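Local coordinates for protein putative cytochrome P450 154A1 (Streptomyces coelicolor, PDB 1ODO) that is a putative cytochrome P450, a haem protein that holds protoporphyrin IX with its iron and, in this crystal, 4-phenyl-1H-imidazole, at residues Gly92-His95 / Arg96-Arg100; His18-His21 / Arg22-Glu26; Gln264-Leu267 / Val268-Glu272. One frame throughout, in Å; residues are numbered along the deposited sequence.

Contact 1: residues Gly92-His95 / Arg96-Arg100. With HEM (protoporphyrin IX containing Fe), chain B.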
ATOM      1  N   GLY A  92      14.853  15.400   2.300  1.00 14.76           N
ATOM      2  CA  GLY A  92      14.911  16.620   3.092  1.00 14.37           C
ATOM      3  C   GLY A  92      13.888  17.698   2.794  1.00 13.01           C
ATOM      4  O   GLY A  92      12.709  17.402   2.604  1.00 12.12           O
ATOM      5  N   PRO A  93      14.311  18.975   2.766  1.00 14.12           N
ATOM      6  CA  PRO A  93      13.413  20.097   2.490  1.00 14.41           C
ATOM      7  C   PRO A  93      12.532  19.901   1.261  1.00 14.17           C
ATOM      8  O   PRO A  93      11.375  20.315   1.256  1.00 15.10           O
ATOM      9  CB  PRO A  93      14.375  21.273   2.340  1.00 15.54           C
ATOM     10  CG  PRO A  93      15.417  20.951   3.371  1.00 15.12           C
ATOM     11  CD  PRO A  93      15.657  19.463   3.127  1.00 13.64           C
ATOM     12  N   ASN A  94      13.074  19.276   0.219  1.00 14.51           N
ATOM     13  CA  ASN A  94      12.287  19.055  -0.988  1.00 13.95           C
ATOM     14  C   ASN A  94      11.140  18.095  -0.681  1.00 13.92           C
ATOM     15  O   ASN A  94      10.046  18.219  -1.239  1.00 12.56           O
ATOM     16  CB  ASN A  94      13.150  18.497  -2.121  1.00 16.80           C
ATOM     17  CG  ASN A  94      12.398  18.440  -3.447  1.00 20.61           C
ATOM     18  OD1 ASN A  94      11.749  19.411  -3.848  1.00 21.64           O
ATOM     19  ND2 ASN A  94      12.488  17.306  -4.134  1.00 21.14           N
ATOM     20  N   HIS A  95      11.387  17.134   0.202  1.00 13.05           N
ATOM     21  CA  HIS A  95      10.339  16.183   0.554  1.00 13.27           C
ATOM     22  C   HIS A  95       9.267  16.896   1.372  1.00 13.98           C
ATOM     23  O   HIS A  95       8.072  16.718   1.137  1.00 14.61           O
ATOM     24  CB  HIS A  95      10.892  15.010   1.361  1.00 12.93           C
ATOM     25  CG  HIS A  95       9.821  14.183   2.004  1.00 12.02           C
ATOM     26  ND1 HIS A  95       9.546  14.241   3.353  1.00 10.35           N
ATOM     27  CD2 HIS A  95       8.908  13.338   1.469  1.00 12.07           C
ATOM     28  CE1 HIS A  95       8.507  13.468   3.621  1.00 11.52           C
ATOM     29  NE2 HIS A  95       8.101  12.910   2.494  1.00 11.69           N
ATOM     30  N   ARG A  96       9.700  17.695   2.341  1.00 13.13           N
ATOM     31  CA  ARG A  96       8.763  18.426   3.182  1.00 15.88           C
ATOM     32  C   ARG A  96       7.848  19.256   2.287  1.00 16.60           C
ATOM     33  O   ARG A  96       6.634  19.286   2.476  1.00 17.14           O
ATOM     34  CB  ARG A  96       9.525  19.333   4.162  1.00 16.90           C
ATOM     35  CG  ARG A  96       8.634  20.274   4.966  1.00 21.41           C
ATOM     36  CD  ARG A  96       9.345  20.803   6.205  1.00 24.17           C
ATOM     37  NE  ARG A  96      10.645  21.394   5.900  1.00 28.09           N
ATOM     38  CZ  ARG A  96      10.823  22.570   5.309  1.00 27.87           C
ATOM     39  NH1 ARG A  96       9.778  23.304   4.950  1.00 28.68           N
ATOM     40  NH2 ARG A  96      12.051  23.012   5.077  1.00 28.35           N
ATOM     41  N   LYS A  97       8.444  19.913   1.296  1.00 16.79           N
ATOM     42  CA  LYS A  97       7.704  20.747   0.357  1.00 19.12           C
ATOM     43  C   LYS A  97       6.670  19.975  -0.469  1.00 18.89           C
ATOM     44  O   LYS A  97       5.498  20.350  -0.522  1.00 16.63           O
ATOM     45  CB  LYS A  97       8.686  21.440  -0.594  1.00 20.92           C
ATOM     46  CG  LYS A  97       8.056  21.982  -1.876  1.00 25.97           C
ATOM     47  CD  LYS A  97       9.132  22.340  -2.900  1.00 29.14           C
ATOM     48  CE  LYS A  97       8.536  22.633  -4.270  1.00 30.21           C
ATOM     49  NZ  LYS A  97       9.602  22.903  -5.280  1.00 31.97           N
ATOM     50  N   LEU A  98       7.114  18.902  -1.118  1.00 18.92           N
ATOM     51  CA  LEU A  98       6.231  18.088  -1.944  1.00 18.68           C
ATOM     52  C   LEU A  98       5.144  17.341  -1.166  1.00 18.85           C
ATOM     53  O   LEU A  98       4.107  16.991  -1.732  1.00 20.39           O
ATOM     54  CB  LEU A  98       7.070  17.121  -2.791  1.00 17.71           C
ATOM     55  CG  LEU A  98       7.958  17.823  -3.836  1.00 18.82           C
ATOM     56  CD1 LEU A  98       8.924  16.837  -4.470  1.00 16.31           C
ATOM     57  CD2 LEU A  98       7.079  18.462  -4.908  1.00 20.37           C
ATOM     58  N   ARG A  99       5.368  17.098   0.123  1.00 17.18           N
ATOM     59  CA  ARG A  99       4.372  16.395   0.936  1.00 16.36           C
ATOM     60  C   ARG A  99       3.361  17.400   1.487  1.00 17.15           C
ATOM     61  O   ARG A  99       2.160  17.140   1.492  1.00 17.66           O
ATOM     62  CB  ARG A  99       5.043  15.645   2.098  1.00 14.63           C
ATOM     63  CG  ARG A  99       4.072  14.901   3.031  1.00 14.39           C
ATOM     64  CD  ARG A  99       4.839  14.211   4.161  1.00 15.67           C
ATOM     65  NE  ARG A  99       3.988  13.635   5.204  1.00 14.11           N
ATOM     66  CZ  ARG A  99       3.670  12.345   5.303  1.00 13.30           C
ATOM     67  NH1 ARG A  99       4.120  11.462   4.419  1.00 10.87           N
ATOM     68  NH2 ARG A  99       2.916  11.934   6.312  1.00 11.84           N
ATOM     69  N   ARG A 100       3.855  18.551   1.937  1.00 17.01           N
ATOM     70  CA  ARG A 100       2.997  19.597   2.492  1.00 18.40           C
ATOM     71  C   ARG A 100       1.912  20.041   1.513  1.00 19.05           C
ATOM     72  O   ARG A 100       0.834  20.470   1.923  1.00 18.65           O
ATOM     73  CB  ARG A 100       3.845  20.805   2.907  1.00 18.65           C
TER
HETATM   74  CHA HEM B1407       3.509   6.056   1.354  1.00 13.23           C
HETATM   75  CHB HEM B1407      -0.825   7.775   0.150  1.00 10.62           C
HETATM   76  CHC HEM B1407      -2.880   3.675   1.658  1.00 11.97           C
HETATM   77  CHD HEM B1407       1.454   1.966   2.832  1.00 10.84           C
HETATM   78  C1A HEM B1407       2.527   6.905   0.905  1.00 11.83           C
HETATM   79  C2A HEM B1407       2.726   8.247   0.369  1.00 12.21           C
HETATM   80  C3A HEM B1407       1.521   8.725   0.028  1.00 12.56           C
HETATM   81  C4A HEM B1407       0.530   7.705   0.344  1.00 11.45           C
HETATM   82  CMA HEM B1407       1.191  10.094  -0.592  1.00 12.77           C
HETATM   83  CAA HEM B1407       4.101   8.938   0.239  1.00 11.43           C
HETATM   84  CBA HEM B1407       4.506   9.603   1.567  1.00 13.19           C
HETATM   85  CGA HEM B1407       5.861  10.309   1.563  1.00 12.61           C
HETATM   86  O1A HEM B1407       6.777   9.755   0.858  1.00 11.97           O
HETATM   87  O2A HEM B1407       5.987  11.335   2.228  1.00 13.65           O
HETATM   88  C1B HEM B1407      -1.760   6.819   0.443  1.00 10.88           C
HETATM   89  C2B HEM B1407      -3.184   6.963   0.198  1.00 12.30           C
HETATM   90  C3B HEM B1407      -3.772   5.808   0.623  1.00 12.00           C
HETATM   91  C4B HEM B1407      -2.725   4.948   1.128  1.00 10.76           C
HETATM   92  CMB HEM B1407      -3.847   8.207  -0.428  1.00 12.41           C
HETATM   93  CAB HEM B1407      -5.262   5.413   0.599  1.00 11.92           C
HETATM   94  CBB HEM B1407      -6.160   6.270   1.506  1.00 17.57           C
HETATM   95  C1C HEM B1407      -1.865   2.850   2.122  1.00 10.22           C
HETATM   96  C2C HEM B1407      -2.083   1.500   2.664  1.00 10.85           C
HETATM   97  C3C HEM B1407      -0.863   1.015   2.991  1.00  9.99           C
HETATM   98  C4C HEM B1407       0.098   2.048   2.664  1.00 10.72           C
HETATM   99  CMC HEM B1407      -3.491   0.840   2.788  1.00  8.45           C
HETATM  100  CAC HEM B1407      -0.439  -0.352   3.591  1.00 10.21           C
HETATM  101  CBC HEM B1407      -1.238  -0.860   4.797  1.00  9.07           C
HETATM  102  C1D HEM B1407       2.397   2.910   2.535  1.00 12.34           C
HETATM  103  C2D HEM B1407       3.823   2.764   2.718  1.00 12.80           C
HETATM  104  C3D HEM B1407       4.406   3.909   2.294  1.00 12.54           C
HETATM  105  C4D HEM B1407       3.339   4.782   1.858  1.00 13.26           C
HETATM  106  CMD HEM B1407       4.507   1.502   3.281  1.00 12.79           C
HETATM  107  CAD HEM B1407       5.915   4.198   2.260  1.00 16.04           C
HETATM  108  CBD HEM B1407       6.640   4.397   3.596  1.00 17.12           C
HETATM  109  CGD HEM B1407       8.105   4.595   3.272  1.00 16.08           C
HETATM  110  O1D HEM B1407       8.905   3.697   3.563  1.00 14.98           O
HETATM  111  O2D HEM B1407       8.406   5.656   2.679  1.00 17.29           O
HETATM  112  NA  HEM B1407       1.184   6.609   0.884  1.00 11.11           N
HETATM  113  NB  HEM B1407      -1.502   5.573   1.006  1.00 10.62           N
HETATM  114  NC  HEM B1407      -0.527   3.161   2.139  1.00 10.01           N
HETATM  115  ND  HEM B1407       2.106   4.160   1.997  1.00 11.20           N
HETATM  116 FE   HEM B1407       0.328   4.874   1.523  1.00 11.03          FE
HETATM  117  O   HOH W   1      10.671  20.437  -6.134  1.00 31.17           O
HETATM  118  O   HOH W   2      12.266  22.262  -3.347  1.00 38.52           O
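Both His95 (chi1 167°) and Arg99 carry CG anti to the backbone N, and this shared setting sends two side chains one helical turn apart in the same direction, side by side, to one carboxylate oxygen of the haem. The imidazole reaches it with NE2, 2.6 Å from HEM O2A, in a nearly straight bond of 176° that lies close to the plane of the ring. Arg99, extended from CG to NE, brings NH1 to within 2.9 Å of the same HEM O2A, which sits at the edge of the guanidinium; the two planes stand 45° apart. Such an i, i+4 histidine-arginine pair on the helix 92-100 is the familiar P450 arrangement in which the C helix of the family bonds a haem propionate. The positive guanidinium probably helps to balance the carboxylate charge. Arg99 NH1 also bonds Phe353 O, and the haem is also hydrogen-bonded to Tyr319, His352 and Arg295. Over one face of the His95 ring lies Arg99 CB. On another side of the helix, Asn94 ND2 rests 3.6 Å from Leu98 CD1, while two waters join Asn94 OD1 to Lys97 NZ, the first at 2.7 and 2.8 Å respectively, the second with a weak link to NZ.

Contact 2: residues His18-His21 / Arg22-Glu26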
ATOM      1  N   HIS A  18       5.044 -16.042   3.415  1.00 12.90           N
ATOM      2  CA  HIS A  18       5.274 -16.480   4.794  1.00 13.70           C
ATOM      3  C   HIS A  18       6.638 -17.149   4.900  1.00 13.22           C
ATOM      4  O   HIS A  18       7.382 -16.918   5.854  1.00 13.03           O
ATOM      5  CB  HIS A  18       4.202 -17.467   5.257  1.00 16.04           C
ATOM      6  CG  HIS A  18       2.847 -16.855   5.420  1.00 20.02           C
ATOM      7  ND1 HIS A  18       2.662 -15.590   5.935  1.00 21.56           N
ATOM      8  CD2 HIS A  18       1.610 -17.347   5.175  1.00 19.90           C
ATOM      9  CE1 HIS A  18       1.370 -15.329   5.999  1.00 19.81           C
ATOM     10  NE2 HIS A  18       0.709 -16.378   5.545  1.00 23.73           N
ATOM     11  N   THR A  19       6.964 -17.998   3.932  1.00 13.37           N
ATOM     12  CA  THR A  19       8.256 -18.667   3.961  1.00 12.78           C
ATOM     13  C   THR A  19       9.318 -17.607   3.711  1.00 12.93           C
ATOM     14  O   THR A  19      10.393 -17.633   4.307  1.00 12.22           O
ATOM     15  CB  THR A  19       8.362 -19.754   2.880  1.00 14.00           C
ATOM     16  OG1 THR A  19       7.438 -20.806   3.178  1.00 14.53           O
ATOM     17  CG2 THR A  19       9.780 -20.329   2.837  1.00 14.52           C
ATOM     18  N   GLU A  20       9.004 -16.661   2.830  1.00 13.02           N
ATOM     19  CA  GLU A  20       9.944 -15.593   2.516  1.00 12.79           C
ATOM     20  C   GLU A  20      10.315 -14.818   3.785  1.00 13.07           C
ATOM     21  O   GLU A  20      11.475 -14.451   3.972  1.00 11.79           O
ATOM     22  CB  GLU A  20       9.341 -14.638   1.483  1.00 13.11           C
ATOM     23  CG  GLU A  20      10.234 -13.443   1.163  1.00 14.86           C
ATOM     24  CD  GLU A  20       9.626 -12.525   0.125  1.00 14.42           C
ATOM     25  OE1 GLU A  20       9.888 -12.725  -1.083  1.00 15.21           O
ATOM     26  OE2 GLU A  20       8.876 -11.610   0.521  1.00 13.45           O
ATOM     27  N   HIS A  21       9.335 -14.564   4.652  1.00 13.01           N
ATOM     28  CA  HIS A  21       9.609 -13.829   5.890  1.00 12.58           C
ATOM     29  C   HIS A  21      10.700 -14.544   6.680  1.00 13.80           C
ATOM     30  O   HIS A  21      11.660 -13.931   7.142  1.00 11.71           O
ATOM     31  CB  HIS A  21       8.376 -13.755   6.801  1.00 11.44           C
ATOM     32  CG  HIS A  21       7.215 -13.014   6.218  1.00 11.64           C
ATOM     33  ND1 HIS A  21       7.353 -12.065   5.230  1.00 10.68           N
ATOM     34  CD2 HIS A  21       5.895 -13.057   6.519  1.00 12.11           C
ATOM     35  CE1 HIS A  21       6.168 -11.555   4.945  1.00 12.54           C
ATOM     36  NE2 HIS A  21       5.267 -12.139   5.715  1.00 12.03           N
ATOM     37  N   ARG A  22      10.530 -15.850   6.842  1.00 14.63           N
ATOM     38  CA  ARG A  22      11.495 -16.651   7.584  1.00 16.15           C
ATOM     39  C   ARG A  22      12.868 -16.676   6.933  1.00 14.49           C
ATOM     40  O   ARG A  22      13.881 -16.523   7.607  1.00 14.63           O
ATOM     41  CB  ARG A  22      10.969 -18.077   7.749  1.00 18.89           C
ATOM     42  CG  ARG A  22       9.577 -18.127   8.346  1.00 23.85           C
ATOM     43  CD  ARG A  22       9.114 -19.555   8.596  1.00 29.66           C
ATOM     44  NE  ARG A  22       7.725 -19.586   9.042  1.00 36.24           N
ATOM     45  CZ  ARG A  22       7.256 -18.905  10.086  1.00 39.24           C
ATOM     46  NH1 ARG A  22       8.065 -18.132  10.802  1.00 40.38           N
ATOM     47  NH2 ARG A  22       5.974 -18.994  10.414  1.00 41.92           N
ATOM     48  N   THR A  23      12.895 -16.865   5.618  1.00 14.52           N
ATOM     49  CA  THR A  23      14.153 -16.910   4.891  1.00 13.90           C
ATOM     50  C   THR A  23      14.924 -15.601   5.042  1.00 14.69           C
ATOM     51  O   THR A  23      16.139 -15.605   5.253  1.00 14.16           O
ATOM     52  CB  THR A  23      13.902 -17.200   3.401  1.00 15.48           C
ATOM     53  OG1 THR A  23      13.165 -18.425   3.280  1.00 18.33           O
ATOM     54  CG2 THR A  23      15.221 -17.330   2.650  1.00 15.25           C
ATOM     55  N   LEU A  24      14.221 -14.478   4.943  1.00 12.03           N
ATOM     56  CA  LEU A  24      14.880 -13.190   5.079  1.00 12.70           C
ATOM     57  C   LEU A  24      15.392 -12.973   6.498  1.00 12.96           C
ATOM     58  O   LEU A  24      16.537 -12.573   6.695  1.00 12.64           O
ATOM     59  CB  LEU A  24      13.923 -12.057   4.700  1.00 11.72           C
ATOM     60  CG  LEU A  24      13.670 -11.828   3.208  1.00 16.28           C
ATOM     61  CD1 LEU A  24      12.498 -10.860   3.020  1.00 13.19           C
ATOM     62  CD2 LEU A  24      14.941 -11.269   2.563  1.00 15.69           C
ATOM     63  N   ARG A  25      14.550 -13.238   7.492  1.00 12.04           N
ATOM     64  CA  ARG A  25      14.973 -13.048   8.872  1.00 12.38           C
ATOM     65  C   ARG A  25      16.095 -14.007   9.285  1.00 13.11           C
ATOM     66  O   ARG A  25      16.780 -13.788  10.284  1.00 11.23           O
ATOM     67  CB  ARG A  25      13.772 -13.163   9.823  1.00 12.55           C
ATOM     68  CG  ARG A  25      12.815 -11.955   9.752  1.00 12.03           C
ATOM     69  CD  ARG A  25      12.093 -11.759  11.082  1.00 12.44           C
ATOM     70  NE  ARG A  25      11.467 -13.005  11.507  1.00 13.44           N
ATOM     71  CZ  ARG A  25      10.256 -13.406  11.139  1.00 15.16           C
ATOM     72  NH1 ARG A  25       9.507 -12.645  10.345  1.00 13.39           N
ATOM     73  NH2 ARG A  25       9.812 -14.597  11.525  1.00 15.10           N
ATOM     74  N   GLU A  26      16.286 -15.061   8.500  1.00 13.71           N
ATOM     75  CA  GLU A  26      17.326 -16.052   8.767  1.00 14.21           C
ATOM     76  C   GLU A  26      18.704 -15.391   8.598  1.00 14.05           C
ATOM     77  O   GLU A  26      19.702 -15.849   9.157  1.00 12.48           O
ATOM     78  CB  GLU A  26      17.171 -17.205   7.772  1.00 17.59           C
ATOM     79  CG  GLU A  26      18.118 -18.358   7.933  1.00 22.55           C
ATOM     80  CD  GLU A  26      17.877 -19.432   6.880  1.00 23.59           C
ATOM     81  OE1 GLU A  26      16.699 -19.748   6.617  1.00 21.09           O
ATOM     82  OE2 GLU A  26      18.865 -19.959   6.323  1.00 26.76           O
TER
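Thr19 and Thr23, Glu20 and Leu24, and His21 and Arg25 meet one turn apart on the helix 17-25, a worked case of i to i+4 pairing. The backbone bonds come first: Thr23 N gives to Thr19 O at 2.9 Å and Arg25 N to His21 O at 3.0 Å, whereas Arg22 N to His18 O is weak and long at 3.5 Å. Side-chain packing is modest. Glu20 and Leu24 run alongside each other in one direction, with Glu20 CG 3.9 Å from Leu24 CD1, and the Thr19 methyl CG2 makes an equally close van der Waals contact with the hydroxyl oxygen Thr23 OG1. Among the charged chains, Arg25 bends at chi3 (-52°), which folds its guanidinium back until His21 O sits 4.0 Å over one face, off-centre toward its margin; Arg25 NH1 passes His21 CB at 3.9 Å. The polar ends are held from outside: Arg22 by a salt bridge to Asp333, and Glu20, Arg25 and Thr19 by hydrogen bonds to His291, Ala321 O and Asp16. In the beta-alpha-beta unit the helix links strand 8-9 to strand 30-35; Thr23 and Leu24 pack on Leu8 of the first strand, and His21 touches Ala320 and Ala321 of helix 319-322.

Contact 3: residues Gln264-Leu267 / Val268-Glu272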
ATOM      1  N   GLN A 264     -11.597 -14.472  16.530  1.00 18.68           N
ATOM      2  CA  GLN A 264     -11.352 -13.041  16.439  1.00 18.17           C
ATOM      3  C   GLN A 264     -12.647 -12.265  16.207  1.00 17.27           C
ATOM      4  O   GLN A 264     -12.835 -11.184  16.761  1.00 16.87           O
ATOM      5  CB  GLN A 264     -10.336 -12.755  15.328  1.00 17.87           C
ATOM      6  CG  GLN A 264      -8.982 -13.433  15.555  1.00 17.86           C
ATOM      7  CD  GLN A 264      -8.317 -12.999  16.850  1.00 17.33           C
ATOM      8  OE1 GLN A 264      -7.959 -11.835  17.016  1.00 17.18           O
ATOM      9  NE2 GLN A 264      -8.156 -13.939  17.781  1.00 19.24           N
ATOM     10  N   LEU A 265     -13.542 -12.815  15.392  1.00 18.51           N
ATOM     11  CA  LEU A 265     -14.811 -12.144  15.123  1.00 17.80           C
ATOM     12  C   LEU A 265     -15.624 -12.142  16.417  1.00 18.50           C
ATOM     13  O   LEU A 265     -16.284 -11.158  16.749  1.00 17.78           O
ATOM     14  CB  LEU A 265     -15.581 -12.875  14.022  1.00 18.82           C
ATOM     15  CG  LEU A 265     -16.946 -12.295  13.637  1.00 20.20           C
ATOM     16  CD1 LEU A 265     -16.820 -10.822  13.291  1.00 19.44           C
ATOM     17  CD2 LEU A 265     -17.506 -13.080  12.460  1.00 21.00           C
ATOM     18  N   ALA A 266     -15.561 -13.251  17.150  1.00 19.04           N
ATOM     19  CA  ALA A 266     -16.284 -13.379  18.410  1.00 19.16           C
ATOM     20  C   ALA A 266     -15.786 -12.327  19.403  1.00 18.45           C
ATOM     21  O   ALA A 266     -16.566 -11.775  20.175  1.00 18.12           O
ATOM     22  CB  ALA A 266     -16.095 -14.785  18.986  1.00 21.36           C
ATOM     23  N   LEU A 267     -14.485 -12.046  19.382  1.00 18.53           N
ATOM     24  CA  LEU A 267     -13.924 -11.049  20.294  1.00 17.30           C
ATOM     25  C   LEU A 267     -14.557  -9.697  20.002  1.00 16.24           C
ATOM     26  O   LEU A 267     -14.809  -8.900  20.913  1.00 16.01           O
ATOM     27  CB  LEU A 267     -12.406 -10.953  20.128  1.00 18.59           C
ATOM     28  CG  LEU A 267     -11.589 -12.126  20.672  1.00 19.84           C
ATOM     29  CD1 LEU A 267     -10.132 -11.962  20.268  1.00 22.38           C
ATOM     30  CD2 LEU A 267     -11.728 -12.191  22.190  1.00 20.40           C
ATOM     31  N   VAL A 268     -14.803  -9.429  18.725  1.00 16.17           N
ATOM     32  CA  VAL A 268     -15.413  -8.164  18.346  1.00 16.14           C
ATOM     33  C   VAL A 268     -16.854  -8.131  18.854  1.00 16.23           C
ATOM     34  O   VAL A 268     -17.283  -7.158  19.472  1.00 15.91           O
ATOM     35  CB  VAL A 268     -15.422  -7.976  16.813  1.00 16.51           C
ATOM     36  CG1 VAL A 268     -16.157  -6.692  16.456  1.00 17.54           C
ATOM     37  CG2 VAL A 268     -13.990  -7.928  16.287  1.00 15.45           C
ATOM     38  N   ARG A 269     -17.596  -9.204  18.599  1.00 17.84           N
ATOM     39  CA  ARG A 269     -18.988  -9.279  19.033  1.00 19.57           C
ATOM     40  C   ARG A 269     -19.143  -9.211  20.553  1.00 19.82           C
ATOM     41  O   ARG A 269     -20.140  -8.696  21.059  1.00 19.98           O
ATOM     42  CB  ARG A 269     -19.638 -10.550  18.483  1.00 22.56           C
ATOM     43  CG  ARG A 269     -19.619 -10.631  16.959  1.00 27.84           C
ATOM     44  CD  ARG A 269     -20.399 -11.835  16.458  1.00 32.61           C
ATOM     45  NE  ARG A 269     -20.420 -11.945  14.999  1.00 36.59           N
ATOM     46  CZ  ARG A 269     -20.777 -10.964  14.172  1.00 39.94           C
ATOM     47  NH1 ARG A 269     -21.139  -9.780  14.651  1.00 42.15           N
ATOM     48  NH2 ARG A 269     -20.795 -11.173  12.862  1.00 40.62           N
ATOM     49  N   LYS A 270     -18.158  -9.724  21.283  1.00 20.43           N
ATOM     50  CA  LYS A 270     -18.219  -9.700  22.740  1.00 20.13           C
ATOM     51  C   LYS A 270     -17.842  -8.328  23.272  1.00 19.88           C
ATOM     52  O   LYS A 270     -18.081  -8.022  24.437  1.00 20.40           O
ATOM     53  CB  LYS A 270     -17.282 -10.751  23.341  1.00 22.29           C
ATOM     54  CG  LYS A 270     -17.797 -12.176  23.233  1.00 24.95           C
ATOM     55  CD  LYS A 270     -16.835 -13.166  23.872  1.00 27.10           C
ATOM     56  CE  LYS A 270     -15.532 -13.254  23.099  1.00 27.75           C
ATOM     57  NZ  LYS A 270     -14.568 -14.191  23.746  1.00 30.98           N
ATOM     58  N   GLY A 271     -17.255  -7.500  22.415  1.00 18.89           N
ATOM     59  CA  GLY A 271     -16.856  -6.169  22.833  1.00 18.83           C
ATOM     60  C   GLY A 271     -15.475  -6.143  23.471  1.00 19.37           C
ATOM     61  O   GLY A 271     -15.091  -5.144  24.079  1.00 20.32           O
ATOM     62  N   GLU A 272     -14.729  -7.236  23.338  1.00 17.62           N
ATOM     63  CA  GLU A 272     -13.386  -7.327  23.908  1.00 18.85           C
ATOM     64  C   GLU A 272     -12.349  -6.593  23.062  1.00 17.75           C
ATOM     65  O   GLU A 272     -11.325  -6.150  23.575  1.00 18.68           O
ATOM     66  CB  GLU A 272     -12.989  -8.792  24.093  1.00 20.22           C
ATOM     67  CG  GLU A 272     -13.727  -9.474  25.239  1.00 25.92           C
ATOM     68  CD  GLU A 272     -13.275 -10.906  25.457  1.00 28.77           C
ATOM     69  OE1 GLU A 272     -12.049 -11.138  25.549  1.00 31.27           O
ATOM     70  OE2 GLU A 272     -14.146 -11.796  25.542  1.00 31.79           O
TER
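One face of the Arg269 guanidinium receives Leu265 CD1, a methyl lying 3.9 Å above the plane and displaced from its centre. The same leucine reaches the group through its other branch, Leu265 CD2 standing 3.8 Å from Arg269 NH2, and its branch point is closer still, with Leu265 CG 3.7 Å from Arg269 NE. Leu265 holds CG anti to the backbone N (chi1 179°), which turns its branches toward Arg269; the arginine has CG beside its own N, and its straight CG-to-NE run carries the guanidinium across the leucine's end. Glu272 offers the second flat group, a carboxylate whose OE1 lies 3.5 Å from Leu267 CD2. Its other oxygen, OE2, forms a salt bridge with Lys270 NZ at 3.0 Å, the hydrogen bond within it being weak; Lys270 NZ also lies 3.8 Å from the same Leu267 CD2. Here the helix 262-270 ends in a Schellman motif. Gly271, with phi 86°, turns the chain out of the helix, and two bonds lead back into the last turn: Glu272 N to Leu267 O at 2.9 Å and Gly271 N to Val268 O at 3.0 Å. On the side turned to the protein, Leu265 and Val268 pack on Trp275 of the following helix 275-285, and Val268 also meets Val278. Gln264, buried, bonds through OE1 to Ala337 N, while Arg269, Lys270 and Glu272 are exposed.

How the contacts relate
All three contacts are single-helix examples of residues three to five apart, yet each lies in a different part of the P450 fold. Along the chain contact 2 comes first, on helix 17-25, then contact 1 on helix 92-100, then contact 3 at the end of helix 262-270. None touches another: the centres of contacts 1 and 2 are about 34 Å apart, those of 1 and 3 about 42 Å, and those of 2 and 3 about 31 Å. Only contact 1 holds haem-pocket residues, and it lies at a haem propionate. Contact 2 is on the helix of a beta-alpha-beta unit whose strands belong to the mixed sheet, and contact 3 is at the C-terminal end of a surface helix.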